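Local coordinates for malate dehydrogenase (Pyrococcus horikoshii, PDB 1V9N), which catalyses the reversible oxidation of (S)-malate to oxaloacetate with NAD(+) as hydride acceptor and works as a homodimer, at residues 104-109 and 281-285; 72-78 and 90-96; 120-124 and 259-263. All coordinates share one frame; numbering follows the deposited sequence.

Interaction 1: 104-109 and 281-285; sequences SMKLAI and FFMVI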
loop_
_atom_site.group_PDB
_atom_site.type_symbol
_atom_site.label_atom_id
_atom_site.label_comp_id
_atom_site.label_asym_id
_atom_site.label_seq_id
_atom_site.Cartn_x
_atom_site.Cartn_y
_atom_site.Cartn_z
ATOM N N SER A 104 15.264 12.510 -8.307
ATOM C CA SER A 104 15.239 11.531 -7.229
ATOM C C SER A 104 15.011 10.125 -7.783
ATOM O O SER A 104 15.664 9.172 -7.359
ATOM C CB SER A 104 14.132 11.860 -6.225
ATOM O OG SER A 104 14.432 13.032 -5.496
HETATM N N MSE A 105 14.086 9.994 -8.730
HETATM C CA MSE A 105 13.798 8.686 -9.308
HETATM C C MSE A 105 14.965 8.197 -10.164
HETATM O O MSE A 105 15.260 7.008 -10.177
HETATM C CB MSE A 105 12.506 8.726 -10.137
HETATM C CG MSE A 105 12.126 7.377 -10.748
HETATM SE SE MSE A 105 12.078 5.901 -9.456
HETATM C CE MSE A 105 10.205 5.949 -8.988
ATOM N N LYS A 106 15.617 9.110 -10.881
ATOM C CA LYS A 106 16.774 8.745 -11.699
ATOM C C LYS A 106 17.857 8.157 -10.792
ATOM O O LYS A 106 18.514 7.186 -11.149
ATOM C CB LYS A 106 17.341 9.973 -12.427
ATOM C CG LYS A 106 16.597 10.370 -13.690
ATOM C CD LYS A 106 16.746 9.300 -14.770
ATOM C CE LYS A 106 16.023 9.693 -16.054
ATOM N NZ LYS A 106 16.234 8.698 -17.153
ATOM N N LEU A 107 18.037 8.748 -9.614
ATOM C CA LEU A 107 19.042 8.260 -8.670
ATOM C C LEU A 107 18.652 6.893 -8.108
ATOM O O LEU A 107 19.505 6.021 -7.931
ATOM C CB LEU A 107 19.233 9.256 -7.520
ATOM C CG LEU A 107 20.225 8.834 -6.431
ATOM C CD1 LEU A 107 21.630 8.707 -7.029
ATOM C CD2 LEU A 107 20.214 9.864 -5.308
ATOM N N ALA A 108 17.367 6.707 -7.820
ATOM C CA ALA A 108 16.898 5.426 -7.298
ATOM C C ALA A 108 17.139 4.324 -8.341
ATOM O O ALA A 108 17.568 3.224 -8.003
ATOM C CB ALA A 108 15.411 5.513 -6.953
ATOM N N ILE A 109 16.852 4.626 -9.604
ATOM C CA ILE A 109 17.052 3.667 -10.689
ATOM C C ILE A 109 18.536 3.306 -10.805
ATOM O O ILE A 109 18.887 2.140 -10.983
ATOM C CB ILE A 109 16.533 4.253 -12.032
ATOM C CG1 ILE A 109 15.000 4.289 -12.011
ATOM C CG2 ILE A 109 17.040 3.426 -13.222
ATOM C CD1 ILE A 109 14.379 5.122 -13.125
ATOM N N PHE A 281 8.466 9.697 -1.764
ATOM C CA PHE A 281 9.109 8.409 -1.508
ATOM C C PHE A 281 9.276 7.728 -2.865
ATOM O O PHE A 281 8.326 7.651 -3.641
ATOM C CB PHE A 281 8.225 7.533 -0.610
ATOM C CG PHE A 281 8.761 6.138 -0.396
ATOM C CD1 PHE A 281 9.685 5.876 0.610
ATOM C CD2 PHE A 281 8.349 5.089 -1.216
ATOM C CE1 PHE A 281 10.194 4.591 0.802
ATOM C CE2 PHE A 281 8.851 3.798 -1.036
ATOM C CZ PHE A 281 9.777 3.549 -0.022
ATOM N N PHE A 282 10.482 7.252 -3.156
ATOM C CA PHE A 282 10.752 6.567 -4.418
ATOM C C PHE A 282 11.477 5.268 -4.110
ATOM O O PHE A 282 12.414 5.238 -3.305
ATOM C CB PHE A 282 11.627 7.433 -5.332
ATOM C CG PHE A 282 11.057 8.801 -5.599
ATOM C CD1 PHE A 282 10.048 8.981 -6.542
ATOM C CD2 PHE A 282 11.507 9.906 -4.879
ATOM C CE1 PHE A 282 9.494 10.243 -6.762
ATOM C CE2 PHE A 282 10.960 11.172 -5.091
ATOM C CZ PHE A 282 9.951 11.338 -6.037
HETATM N N MSE A 283 11.039 4.189 -4.744
HETATM C CA MSE A 283 11.664 2.901 -4.531
HETATM C C MSE A 283 11.728 2.127 -5.834
HETATM O O MSE A 283 10.736 2.021 -6.564
HETATM C CB MSE A 283 10.887 2.097 -3.498
HETATM C CG MSE A 283 11.494 0.747 -3.197
HETATM SE SE MSE A 283 10.394 -0.201 -1.948
HETATM C CE MSE A 283 10.172 -1.863 -2.909
ATOM N N VAL A 284 12.901 1.582 -6.121
ATOM C CA VAL A 284 13.098 0.814 -7.339
ATOM C C VAL A 284 13.694 -0.537 -7.003
ATOM O O VAL A 284 14.595 -0.649 -6.171
ATOM C CB VAL A 284 14.056 1.543 -8.314
ATOM C CG1 VAL A 284 14.237 0.732 -9.592
ATOM C CG2 VAL A 284 13.515 2.919 -8.627
ATOM N N ILE A 285 13.174 -1.570 -7.648
ATOM C CA ILE A 285 13.692 -2.907 -7.453
ATOM C C ILE A 285 14.164 -3.372 -8.819
ATOM O O ILE A 285 13.377 -3.430 -9.764
ATOM C CB ILE A 285 12.604 -3.873 -6.928
ATOM C CG1 ILE A 285 12.135 -3.434 -5.535
ATOM C CG2 ILE A 285 13.159 -5.293 -6.865
ATOM C CD1 ILE A 285 11.027 -4.318 -4.949
#

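Interaction 2: 72-78 and 90-96; sequences VNLHPKI and IDGDEGL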
loop_
_atom_site.group_PDB
_atom_site.type_symbol
_atom_site.label_atom_id
_atom_site.label_comp_id
_atom_site.label_asym_id
_atom_site.label_seq_id
_atom_site.Cartn_x
_atom_site.Cartn_y
_atom_site.Cartn_z
ATOM N N VAL A 72 8.186 28.594 -5.506
ATOM C CA VAL A 72 8.856 27.549 -6.272
ATOM C C VAL A 72 10.230 28.091 -6.667
ATOM O O VAL A 72 10.328 29.145 -7.288
ATOM C CB VAL A 72 8.061 27.190 -7.555
ATOM C CG1 VAL A 72 8.864 26.217 -8.412
ATOM C CG2 VAL A 72 6.727 26.569 -7.189
ATOM N N ASN A 73 11.285 27.376 -6.294
ATOM C CA ASN A 73 12.655 27.786 -6.600
ATOM C C ASN A 73 12.970 27.454 -8.062
ATOM O O ASN A 73 12.826 26.309 -8.485
ATOM C CB ASN A 73 13.630 27.046 -5.675
ATOM C CG ASN A 73 15.052 27.593 -5.747
ATOM O OD1 ASN A 73 15.476 28.143 -6.765
ATOM N ND2 ASN A 73 15.802 27.419 -4.664
ATOM N N LEU A 74 13.400 28.455 -8.825
ATOM C CA LEU A 74 13.727 28.261 -10.236
ATOM C C LEU A 74 15.024 27.481 -10.446
ATOM O O LEU A 74 15.157 26.735 -11.415
ATOM C CB LEU A 74 13.829 29.614 -10.951
ATOM C CG LEU A 74 12.524 30.380 -11.173
ATOM C CD1 LEU A 74 12.813 31.734 -11.794
ATOM C CD2 LEU A 74 11.615 29.574 -12.076
ATOM N N HIS A 75 15.980 27.662 -9.541
ATOM C CA HIS A 75 17.258 26.966 -9.646
ATOM C C HIS A 75 17.565 26.275 -8.330
ATOM O O HIS A 75 18.447 26.694 -7.576
ATOM C CB HIS A 75 18.361 27.961 -10.012
ATOM C CG HIS A 75 18.042 28.775 -11.224
ATOM N ND1 HIS A 75 18.251 28.313 -12.510
ATOM C CD2 HIS A 75 17.597 30.046 -11.355
ATOM C CE1 HIS A 75 17.949 29.264 -13.371
ATOM N NE2 HIS A 75 17.550 30.330 -12.696
ATOM N N PRO A 76 16.836 25.190 -8.039
ATOM C CA PRO A 76 17.041 24.452 -6.797
ATOM C C PRO A 76 18.358 23.710 -6.754
ATOM O O PRO A 76 18.786 23.126 -7.746
ATOM C CB PRO A 76 15.853 23.496 -6.771
ATOM C CG PRO A 76 15.701 23.157 -8.220
ATOM C CD PRO A 76 15.833 24.516 -8.884
ATOM N N LYS A 77 19.006 23.759 -5.599
ATOM C CA LYS A 77 20.247 23.039 -5.410
ATOM C C LYS A 77 19.792 21.791 -4.667
ATOM O O LYS A 77 19.809 21.738 -3.439
ATOM C CB LYS A 77 21.234 23.852 -4.569
ATOM C CG LYS A 77 21.653 25.195 -5.181
ATOM C CD LYS A 77 22.346 25.045 -6.539
ATOM C CE LYS A 77 21.346 24.886 -7.685
ATOM N NZ LYS A 77 22.014 24.672 -9.002
ATOM N N ILE A 78 19.337 20.810 -5.439
ATOM C CA ILE A 78 18.854 19.545 -4.912
ATOM C C ILE A 78 20.048 18.851 -4.269
ATOM O O ILE A 78 20.957 18.397 -4.957
ATOM C CB ILE A 78 18.259 18.707 -6.058
ATOM C CG1 ILE A 78 17.247 19.573 -6.830
ATOM C CG2 ILE A 78 17.582 17.462 -5.510
ATOM C CD1 ILE A 78 16.692 18.939 -8.090
ATOM N N ILE A 90 17.125 13.162 0.074
ATOM C CA ILE A 90 17.297 14.379 -0.709
ATOM C C ILE A 90 16.484 15.564 -0.189
ATOM O O ILE A 90 15.376 15.389 0.316
ATOM C CB ILE A 90 16.831 14.131 -2.175
ATOM C CG1 ILE A 90 17.606 12.966 -2.800
ATOM C CG2 ILE A 90 16.934 15.408 -2.986
ATOM C CD1 ILE A 90 19.101 13.150 -2.850
ATOM N N ASP A 91 17.041 16.765 -0.319
ATOM C CA ASP A 91 16.319 17.980 0.060
ATOM C C ASP A 91 16.096 18.706 -1.270
ATOM O O ASP A 91 17.055 19.083 -1.954
ATOM C CB ASP A 91 17.129 18.859 1.017
ATOM C CG ASP A 91 16.311 20.029 1.559
ATOM O OD1 ASP A 91 15.972 20.932 0.764
ATOM O OD2 ASP A 91 15.989 20.041 2.776
ATOM N N GLY A 92 14.828 18.876 -1.633
ATOM C CA GLY A 92 14.472 19.510 -2.893
ATOM C C GLY A 92 14.735 20.992 -3.069
ATOM O O GLY A 92 14.579 21.519 -4.176
ATOM N N ASP A 93 15.122 21.671 -1.995
ATOM C CA ASP A 93 15.413 23.102 -2.056
ATOM C C ASP A 93 14.264 23.885 -2.698
ATOM O O ASP A 93 14.485 24.840 -3.430
ATOM C CB ASP A 93 16.723 23.321 -2.828
ATOM C CG ASP A 93 17.297 24.725 -2.642
ATOM O OD1 ASP A 93 17.146 25.298 -1.544
ATOM O OD2 ASP A 93 17.921 25.246 -3.593
ATOM N N GLU A 94 13.038 23.453 -2.413
ATOM C CA GLU A 94 11.809 24.077 -2.910
ATOM C C GLU A 94 11.636 24.133 -4.424
ATOM O O GLU A 94 10.888 24.966 -4.946
ATOM C CB GLU A 94 11.663 25.485 -2.309
ATOM C CG GLU A 94 11.643 25.464 -0.791
ATOM C CD GLU A 94 11.117 26.744 -0.165
ATOM O OE1 GLU A 94 10.067 27.256 -0.618
ATOM O OE2 GLU A 94 11.750 27.225 0.800
ATOM N N GLY A 95 12.309 23.235 -5.134
ATOM C CA GLY A 95 12.187 23.225 -6.580
ATOM C C GLY A 95 10.847 22.663 -7.012
ATOM O O GLY A 95 10.050 22.223 -6.182
ATOM N N LEU A 96 10.581 22.704 -8.313
ATOM C CA LEU A 96 9.344 22.150 -8.846
ATOM C C LEU A 96 9.341 20.672 -8.458
ATOM O O LEU A 96 10.382 20.022 -8.497
ATOM C CB LEU A 96 9.330 22.291 -10.367
ATOM C CG LEU A 96 9.150 23.722 -10.865
ATOM C CD1 LEU A 96 9.735 23.874 -12.267
ATOM C CD2 LEU A 96 7.665 24.068 -10.830
HETATM O O HOH W 1 12.623 23.870 -9.895
HETATM O O HOH W 2 18.851 27.745 -4.235
#

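Interaction 3: 120-124 and 259-263; sequences VIARN and LSGGT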
loop_
_atom_site.group_PDB
_atom_site.type_symbol
_atom_site.label_atom_id
_atom_site.label_comp_id
_atom_site.label_asym_id
_atom_site.label_seq_id
_atom_site.Cartn_x
_atom_site.Cartn_y
_atom_site.Cartn_z
ATOM N N VAL A 120 14.943 6.277 -2.593
ATOM C CA VAL A 120 15.271 7.683 -2.447
ATOM C C VAL A 120 14.060 8.397 -1.877
ATOM O O VAL A 120 12.938 8.227 -2.356
ATOM C CB VAL A 120 15.673 8.330 -3.795
ATOM C CG1 VAL A 120 15.944 9.817 -3.600
ATOM C CG2 VAL A 120 16.925 7.650 -4.352
ATOM N N ILE A 121 14.293 9.174 -0.830
ATOM C CA ILE A 121 13.231 9.928 -0.197
ATOM C C ILE A 121 13.589 11.405 -0.264
ATOM O O ILE A 121 14.750 11.786 -0.094
ATOM C CB ILE A 121 13.044 9.463 1.251
ATOM C CG1 ILE A 121 12.659 7.976 1.238
ATOM C CG2 ILE A 121 11.975 10.287 1.938
ATOM C CD1 ILE A 121 12.553 7.345 2.585
ATOM N N ALA A 122 12.590 12.237 -0.523
ATOM C CA ALA A 122 12.837 13.662 -0.642
ATOM C C ALA A 122 11.918 14.507 0.224
ATOM O O ALA A 122 10.753 14.176 0.422
ATOM C CB ALA A 122 12.702 14.085 -2.113
ATOM N N ARG A 123 12.467 15.588 0.763
ATOM C CA ARG A 123 11.691 16.519 1.570
ATOM C C ARG A 123 11.922 17.879 0.939
ATOM O O ARG A 123 12.732 18.013 0.014
ATOM C CB ARG A 123 12.182 16.544 3.019
ATOM C CG ARG A 123 13.559 17.175 3.182
ATOM C CD ARG A 123 14.021 17.128 4.624
ATOM N NE ARG A 123 15.326 17.765 4.795
ATOM C CZ ARG A 123 16.235 17.362 5.677
ATOM N NH1 ARG A 123 15.974 16.325 6.460
ATOM N NH2 ARG A 123 17.394 17.999 5.786
ATOM N N ASN A 124 11.217 18.883 1.446
ATOM C CA ASN A 124 11.337 20.254 0.963
ATOM C C ASN A 124 11.149 20.360 -0.546
ATOM O O ASN A 124 11.925 21.018 -1.245
ATOM C CB ASN A 124 12.692 20.838 1.380
ATOM C CG ASN A 124 12.741 22.353 1.241
ATOM O OD1 ASN A 124 11.707 23.016 1.246
ATOM N ND2 ASN A 124 13.946 22.906 1.132
ATOM N N LEU A 259 10.019 10.069 7.878
ATOM C CA LEU A 259 11.340 9.483 7.654
ATOM C C LEU A 259 12.365 10.432 7.040
ATOM O O LEU A 259 13.564 10.314 7.301
ATOM C CB LEU A 259 11.206 8.239 6.772
ATOM C CG LEU A 259 12.479 7.456 6.443
ATOM C CD1 LEU A 259 13.144 6.951 7.731
ATOM C CD2 LEU A 259 12.115 6.291 5.526
ATOM N N SER A 260 11.903 11.374 6.226
ATOM C CA SER A 260 12.802 12.312 5.567
ATOM C C SER A 260 13.191 13.505 6.431
ATOM O O SER A 260 14.081 14.274 6.067
ATOM C CB SER A 260 12.151 12.850 4.296
ATOM O OG SER A 260 11.067 13.702 4.633
ATOM N N GLY A 261 12.530 13.661 7.568
ATOM C CA GLY A 261 12.810 14.810 8.406
ATOM C C GLY A 261 12.091 16.015 7.817
ATOM O O GLY A 261 12.416 17.163 8.119
ATOM N N GLY A 262 11.124 15.747 6.940
ATOM C CA GLY A 262 10.344 16.814 6.334
ATOM C C GLY A 262 9.157 17.116 7.231
ATOM O O GLY A 262 9.336 17.553 8.364
ATOM N N THR A 263 7.942 16.903 6.736
ATOM C CA THR A 263 6.757 17.129 7.559
ATOM C C THR A 263 5.594 16.309 7.019
ATOM O O THR A 263 5.643 15.828 5.885
ATOM C CB THR A 263 6.360 18.632 7.609
ATOM O OG1 THR A 263 5.445 18.840 8.690
ATOM C CG2 THR A 263 5.692 19.071 6.316
#

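Interaction 1: 104-109 and 281-285
Met105, Ala108 and Ile109 all close on Val284, while Ser104 and Met105 meet Phe282: helix 97-115 packs against one face of the mixed central sheet, here over strand 278-285. The evidence is in the short axes, which approach to 7.7 Å and run nearly in the same direction, 28° apart. Phe282 and Val284 point toward the helix. Phe281, Met283 and Ile285, from the other face of the strand, reach the second subunit.

The apolar contacts converge on one methyl. Val284 CG2 lies 3.4 Å from the selenium SE of selenomethionine Met105, 3.6 Å from Ala108 CB and 3.9 Å from Ile109 CG1. Met105 starts with CG anti to the backbone N, then bends at chi2 (52°) and chi3 (94°), which brings SE over Val284 and turns CE back toward Phe282.

In the aromatic contacts, two consecutive helix residues touch the Phe282 ring at different atoms. Met105 CE comes to the ring at its edge, near the ring plane, 3.9 Å from CD1. Ser104 uses its carbon: its hydroxyl OG is bonded back to Val100 O within the helix. Tyr134 and Met137 of helix 132-139 also touch Met105. Ser104 CB approaches the ring obliquely, 3.4 Å from Phe282 CE2.

Interaction 2: 72-78 and 90-96
Lys77 N donates to Asp93 OD2 at 2.7 Å, almost straight at 177°, and Asn73 N donates to Glu94 O at 2.8 Å. Both acceptors belong to a type I' turn, Gly92 to Gly95, whose middle residues Asp93 and Glu94 have positive phi. The turn leaves the hairpin of strands 79-84 and 87-91, and the loop entering that hairpin folds against it.

Asp93 holds CG anti to its own N (chi1 -165°), which swings the carboxylate across to Lys77. OD2 is met by Lys77 N on the anti side of the carboxylate, and a water donates to the same oxygen while accepting from Asn73 ND2. That amide also gives Asp93 O a weak bond. Two Asx turns brace the backbone: Asn73 OD1 accepts from His75 N, and Asp91 OD1, which also takes Asn124 ND2, accepts from Asp93 N. A second water joins Asn73 O to Leu96 N, at the N-cap of helix 97-115.

Packing fills in around this polar centre. Pro76 CB rests 3.5 Å from Gly92 O and 3.7 Å from Gly95 CA. At one end Val72 CG1 meets Leu96 CD2 at 3.5 Å; at the other the Ile78 and Ile90 CG2 methyls press tightly together, 3.3 Å apart.

Interaction 3: 120-124 and 259-263
Arg123 and Ser260 make the central contact: Arg123 NH1 donates to Ser260 O at 2.8 Å. The arrangement is a helix C-terminus with a Schellman motif, in which Gly261 is the first residue to leave helical backbone angles, with positive phi and two bonds back into the last turn. An arginine near the C-terminal end of strand 117-125, an inner strand of the sheet, thus reaches a carbonyl of the turn that ends helix 242-258. The donor lies in the carbonyl plane with a C=O...N angle of 154°, and the oxygen sits at the guanidinium edge, tilted only 16° from its plane. A positive group at this end of a helix would probably be electrostatically welcome.

The aliphatic part of Arg123 also touches the turn. CG stands in the crowded position between the backbone N and carbonyl carbon (chi1 69°), and the chain then runs extended to NE, which lays CD 3.2 Å from Ser260 O. Nearer the strand, CB is 3.5 Å from Ser260 OG and 3.8 Å from Gly262 CA. Two residues earlier on the strand, Ile121 supplies the apolar part, its CG2 packing tightly on Ser260 CB at 3.5 Å.

The second shell sets these groups in place. Asp91 OD2 forms a salt bridge with Arg123 NE, so the guanidinium is fixed at two points, NE and NH1, which should restrain its rotation and balance its charge. Across the dimer interface, Phe290 of the second subunit packs on Ile121, and Ile285 of the second subunit on Leu259. Ser260 OG finds its main partner in Ser256 O, one turn back in the helix. The same hydroxyl oxygen accepts a weak bond from Gly262 N at 3.1 Å.

From the N terminus, interaction 2 closes first: the loop at 72-78 meets 90-96 around the short hairpin of strands 79-84 and 87-91. The chain then enters helix 97-115, where 104-109 opens interaction 1, and goes on into strand 117-125, where 120-124 opens interaction 3. Interaction 3 closes at 259-263, and interaction 1 only at 281-285, so the smaller loop lies wholly within the larger, while interaction 2 precedes both in series. All three share one sheet: strand 117-125 stands between 87-91 and 278-285, with probable backbone bonds Gly92 N to Arg123 O and Phe282 N to Val120 O, each 2.8 Å. Interactions 1 and 3 also reach the second subunit.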